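PDB 3FVD: mandelate racemase/muconate lactonizing enzyme from Roseovarius nubinhibens ISM, which is a magnesium-binding member of the enolase superfamily, whose members typically stabilise an enolate intermediate on the metal. Local coordinates for the interface of chains A and B and the interface of chains A and C. Residues are numbered along the deposited sequence; one frame, centred on the assembly and turned at random. Chains: chain A/B/C, Mandelate racemase/muconate lactonizing enzyme.

The three contacts join chain A to two neighbours: contact 1 to chain B, contacts 2 and 3 to chain C. Contacts 2 and 3 lie about 12 Å apart between the centres of their C-alpha atoms, as two patches of one interface; contact 1 is about 26 Å from contact 2 and 23 Å from contact 3. Helix 86-96 ties them together, since A:Ser85 comes just before it, A:Arg91 lies in it and A:Leu97 follows it. One short region of chain A thus serves two different two-fold interfaces, which would suit the eight-copy assembly deposited, although the crystal alone does not prove that octamer in solution.

Contact 1: the interface of chains A and B. Residues chain A 69-70, 73, 97; chain B 57, 63, 65-66.
A:Thr73, on helix 64-78, sets its two branches against two histidines of chain B. The side chain runs past B:His57 in the opposite direction, laying methyl CG2 over one face of that imidazole toward its rim, 3.6 Å from B:His57 CG. Its hydroxyl OG1 points instead to B:His63 and hydrogen-bonds ND1 at 2.9 Å; which of the two gives the proton is not seen. With chi1 at -74°, CG2 stands anti to the backbone N and OG1 beside it, which parts the two branches between the rings. A threonine suits the place because it offers a methyl and a hydroxyl from one carbon. The ring of B:His63 is covered on both faces, each time toward the rim: by A:Leu97 CD1, 3.7 Å from B:His63 CD2, and opposite by the backbone N of B:Gly66 from its own chain. Its edge meets the helix of chain A, where CE1 is 3.5 Å from A:Ala69 O and 3.7 Å from A:Gly70 CA. Small residues there let the ring approach the backbone, and A:Ala69 CB reaches B:Pro65 O at 3.7 Å. Repeated by two-fold symmetry, this patch is likely to hold the start of helix 64-78 of one subunit against the same helix of the other.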
# COMPACT_ATOMS: atom_id res chain seq x y z
N ALA A 69 28.46 23.31 -25.24
CA ALA A 69 27.59 24.45 -24.88
C ALA A 69 27.39 24.58 -23.35
O ALA A 69 27.42 25.70 -22.78
CB ALA A 69 26.24 24.40 -25.63
N GLY A 70 27.22 23.44 -22.70
CA GLY A 70 27.11 23.40 -21.27
C GLY A 70 28.36 23.88 -20.56
O GLY A 70 28.25 24.58 -19.55
N THR A 73 28.39 27.58 -20.67
CA THR A 73 27.49 28.15 -19.67
C THR A 73 28.04 28.11 -18.25
O THR A 73 27.88 29.06 -17.47
CB THR A 73 26.09 27.55 -19.78
OG1 THR A 73 25.50 28.12 -20.93
CG2 THR A 73 25.22 27.88 -18.60
N LEU A 97 23.33 25.16 -13.75
CA LEU A 97 22.74 24.49 -14.90
C LEU A 97 22.08 23.21 -14.38
O LEU A 97 22.74 22.17 -14.23
CB LEU A 97 23.82 24.17 -15.93
CG LEU A 97 23.42 23.57 -17.29
CD1 LEU A 97 22.44 24.45 -18.01
CD2 LEU A 97 24.62 23.26 -18.22
N HIS B 57 19.74 30.31 -17.05
CA HIS B 57 20.20 28.95 -17.21
C HIS B 57 20.13 28.17 -15.86
O HIS B 57 20.55 27.01 -15.76
CB HIS B 57 21.60 28.97 -17.81
CG HIS B 57 22.56 29.86 -17.09
ND1 HIS B 57 23.00 29.60 -15.82
CD2 HIS B 57 23.16 31.02 -17.47
CE1 HIS B 57 23.83 30.55 -15.43
NE2 HIS B 57 23.95 31.42 -16.41
N HIS B 63 19.10 26.12 -21.27
CA HIS B 63 19.91 27.31 -21.43
C HIS B 63 20.00 27.65 -22.88
O HIS B 63 19.83 26.77 -23.72
CB HIS B 63 21.29 27.17 -20.80
CG HIS B 63 22.13 26.09 -21.40
ND1 HIS B 63 23.44 26.31 -21.77
CD2 HIS B 63 21.88 24.78 -21.63
CE1 HIS B 63 23.95 25.17 -22.22
NE2 HIS B 63 23.02 24.24 -22.15
N PRO B 65 22.38 28.64 -24.95
CA PRO B 65 23.37 28.07 -25.90
C PRO B 65 23.18 26.57 -26.16
O PRO B 65 23.40 26.11 -27.30
CB PRO B 65 24.71 28.33 -25.21
CG PRO B 65 24.45 29.54 -24.29
CD PRO B 65 23.02 29.37 -23.83
N GLY B 66 22.75 25.83 -25.15
CA GLY B 66 22.32 24.45 -25.33
C GLY B 66 21.14 24.37 -26.26
O GLY B 66 20.96 23.40 -26.97

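Contact 2: the interface of chains A and C. Residues chain A 82, 84-85, 115, 118; chain C 121, 125.
C:Leu121 packs against A:Arg84 and A:Leu115, its two methyls dividing between them: CD2 lies 3.6 Å from A:Arg84 NH1, and CD1 meets A:Leu115 CD1 at 3.8 Å. The amide of C:Gln125, on a long extended chain that spans to the arginine, is turned 54° from the guanidinium plane; as modelled, NE2 lies over its centre. Charge pairing within chain A holds that guanidinium. The short carboxylate of A:Asp82 matches it side-on, NE to OD1 at 2.9 Å and nearly straight (178° at H), NH2 to OD2 at 2.8 Å. The bend at chi3 (-61°) turns the head back to the carboxylate, whose OD1 also accepts from A:Arg84 N above its plane. Were the arginine an alanine, A:Asp82 would probably lose its cationic mate, C:Gln125 the guanidinium beneath its amide and C:Leu121 a packing partner. Among polar links across, water 1 bridges A:Arg84 O and C:Gln125 O. C:Gln125 OE1 lies 2.9 Å from A:Asp82 OD2, acceptor against acceptor; the amide turned over would offer NE2 as donor and probably make better sense. The weak bond from A:Ser85 OG to OE1 (3.3 Å) shares that doubt. The patch probably serves assembly, presenting a pre-braced arginine on which chain C can rest.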
# COMPACT_ATOMS: atom_id res chain seq x y z
N ASP A 82 37.58 26.45 -5.65
CA ASP A 82 38.56 25.51 -5.12
C ASP A 82 38.13 24.07 -5.56
O ASP A 82 37.11 23.53 -5.09
CB ASP A 82 38.60 25.69 -3.61
CG ASP A 82 39.74 24.93 -2.95
OD1 ASP A 82 40.29 24.00 -3.57
OD2 ASP A 82 40.11 25.30 -1.77
N ARG A 84 39.37 21.25 -4.91
CA ARG A 84 39.49 20.25 -3.86
C ARG A 84 38.16 20.00 -3.12
O ARG A 84 37.99 18.94 -2.51
CB ARG A 84 40.53 20.71 -2.85
CG ARG A 84 41.92 20.73 -3.44
CD ARG A 84 42.91 21.39 -2.47
NE ARG A 84 42.56 22.79 -2.16
CZ ARG A 84 43.21 23.58 -1.29
NH1 ARG A 84 44.30 23.17 -0.63
NH2 ARG A 84 42.77 24.79 -1.05
N SER A 85 37.24 20.97 -3.14
CA SER A 85 35.97 20.87 -2.44
C SER A 85 34.91 20.24 -3.38
O SER A 85 34.11 20.94 -3.97
CB SER A 85 35.53 22.28 -2.01
OG SER A 85 36.28 22.74 -0.91
N LEU A 115 42.21 16.79 -7.10
CA LEU A 115 42.19 16.43 -5.66
C LEU A 115 43.17 15.28 -5.39
O LEU A 115 43.85 15.28 -4.40
CB LEU A 115 40.80 16.03 -5.19
CG LEU A 115 40.74 15.42 -3.78
CD1 LEU A 115 41.15 16.46 -2.78
CD2 LEU A 115 39.34 14.98 -3.45
N VAL A 118 46.80 16.51 -5.40
CA VAL A 118 47.07 17.33 -4.22
C VAL A 118 47.22 16.40 -3.01
O VAL A 118 48.09 16.59 -2.16
CB VAL A 118 45.91 18.41 -4.07
CG1 VAL A 118 45.75 18.93 -2.67
CG2 VAL A 118 46.12 19.55 -5.08
N LEU C 121 44.89 18.45 4.05
CA LEU C 121 43.58 19.13 4.00
C LEU C 121 42.79 18.88 5.25
O LEU C 121 42.81 17.76 5.76
CB LEU C 121 42.73 18.64 2.82
CG LEU C 121 43.34 18.67 1.42
CD1 LEU C 121 42.34 18.14 0.38
CD2 LEU C 121 43.75 20.06 1.06
N GLN C 125 37.02 20.06 4.30
CA GLN C 125 37.25 20.11 2.87
C GLN C 125 37.23 18.72 2.21
O GLN C 125 36.69 18.58 1.12
CB GLN C 125 38.55 20.84 2.53
CG GLN C 125 38.70 21.05 1.03
CD GLN C 125 39.70 22.16 0.70
OE1 GLN C 125 39.39 23.10 -0.04
NE2 GLN C 125 40.89 22.04 1.23
O HOH W 1 36.37 16.97 -1.51

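Contact 3: the interface of chains A and C. Residues chain A 91; chain C 128-129, 312, 314.
The guanidinium of A:Arg91 has C:Pro314 off one face, displaced toward NH1, with the proline CG 3.8 Å from that nitrogen. C:Gly128 O lies toward the other side of the plane, 3.6 Å from NH2, too far for a hydrogen bond. At the edge, in the plane, water 2 sits in the fork of the two terminal nitrogens, 3.2 Å from NH1 and equally far from NH2. The same water hydrogen-bonds the backbone carbonyl C:Ser312 O at 2.5 Å, a short distance, and so bridges the guanidinium to chain C. The side chain crosses C:Pro314 at about a right angle, and its methylene CD touches the proline ring at CG, 4.0 Å away. Bends in the arginine, chi3 at -77° and chi4 at -80°, turn the guanidinium edge toward the water. Arginine fits here by combining a long aliphatic stem, which packs on proline, with a forked head that holds one water by two N-H groups. Proline offers a rigid apolar ring, while C:Gly128, whose phi of 94° suits a glycine, brings its carbonyl toward the head without a side chain in the way. This is a small, water-mediated part of the interface, likely to link helix 86-96 to two loops of the neighbouring subunit.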
# COMPACT_ATOMS: atom_id res chain seq x y z
N ARG A 91 27.55 21.31 -6.27
CA ARG A 91 26.45 22.16 -5.95
C ARG A 91 26.40 23.40 -6.83
O ARG A 91 25.34 23.82 -7.21
CB ARG A 91 26.50 22.59 -4.49
CG ARG A 91 26.03 21.50 -3.53
CD ARG A 91 25.92 22.17 -2.15
NE ARG A 91 27.23 22.36 -1.51
CZ ARG A 91 27.90 21.38 -0.86
NH1 ARG A 91 27.45 20.13 -0.76
NH2 ARG A 91 29.05 21.67 -0.29
N GLY C 128 33.92 17.81 1.65
CA GLY C 128 33.32 18.59 0.58
C GLY C 128 32.99 20.05 0.76
O GLY C 128 32.45 20.65 -0.16
N GLY C 129 33.27 20.63 1.92
CA GLY C 129 32.76 21.99 2.21
C GLY C 129 33.56 23.05 1.45
O GLY C 129 34.72 22.79 1.12
N SER C 312 30.55 21.40 6.60
CA SER C 312 30.57 21.04 5.16
C SER C 312 29.20 20.69 4.61
O SER C 312 29.09 20.32 3.49
CB SER C 312 31.51 19.85 4.93
OG SER C 312 31.07 18.71 5.67
N PRO C 314 25.41 21.67 3.26
CA PRO C 314 24.71 22.84 2.70
C PRO C 314 23.88 23.55 3.77
O PRO C 314 23.13 22.91 4.55
CB PRO C 314 23.72 22.22 1.69
CG PRO C 314 24.36 20.92 1.34
CD PRO C 314 25.06 20.42 2.56
O HOH W 2 29.50 18.97 1.45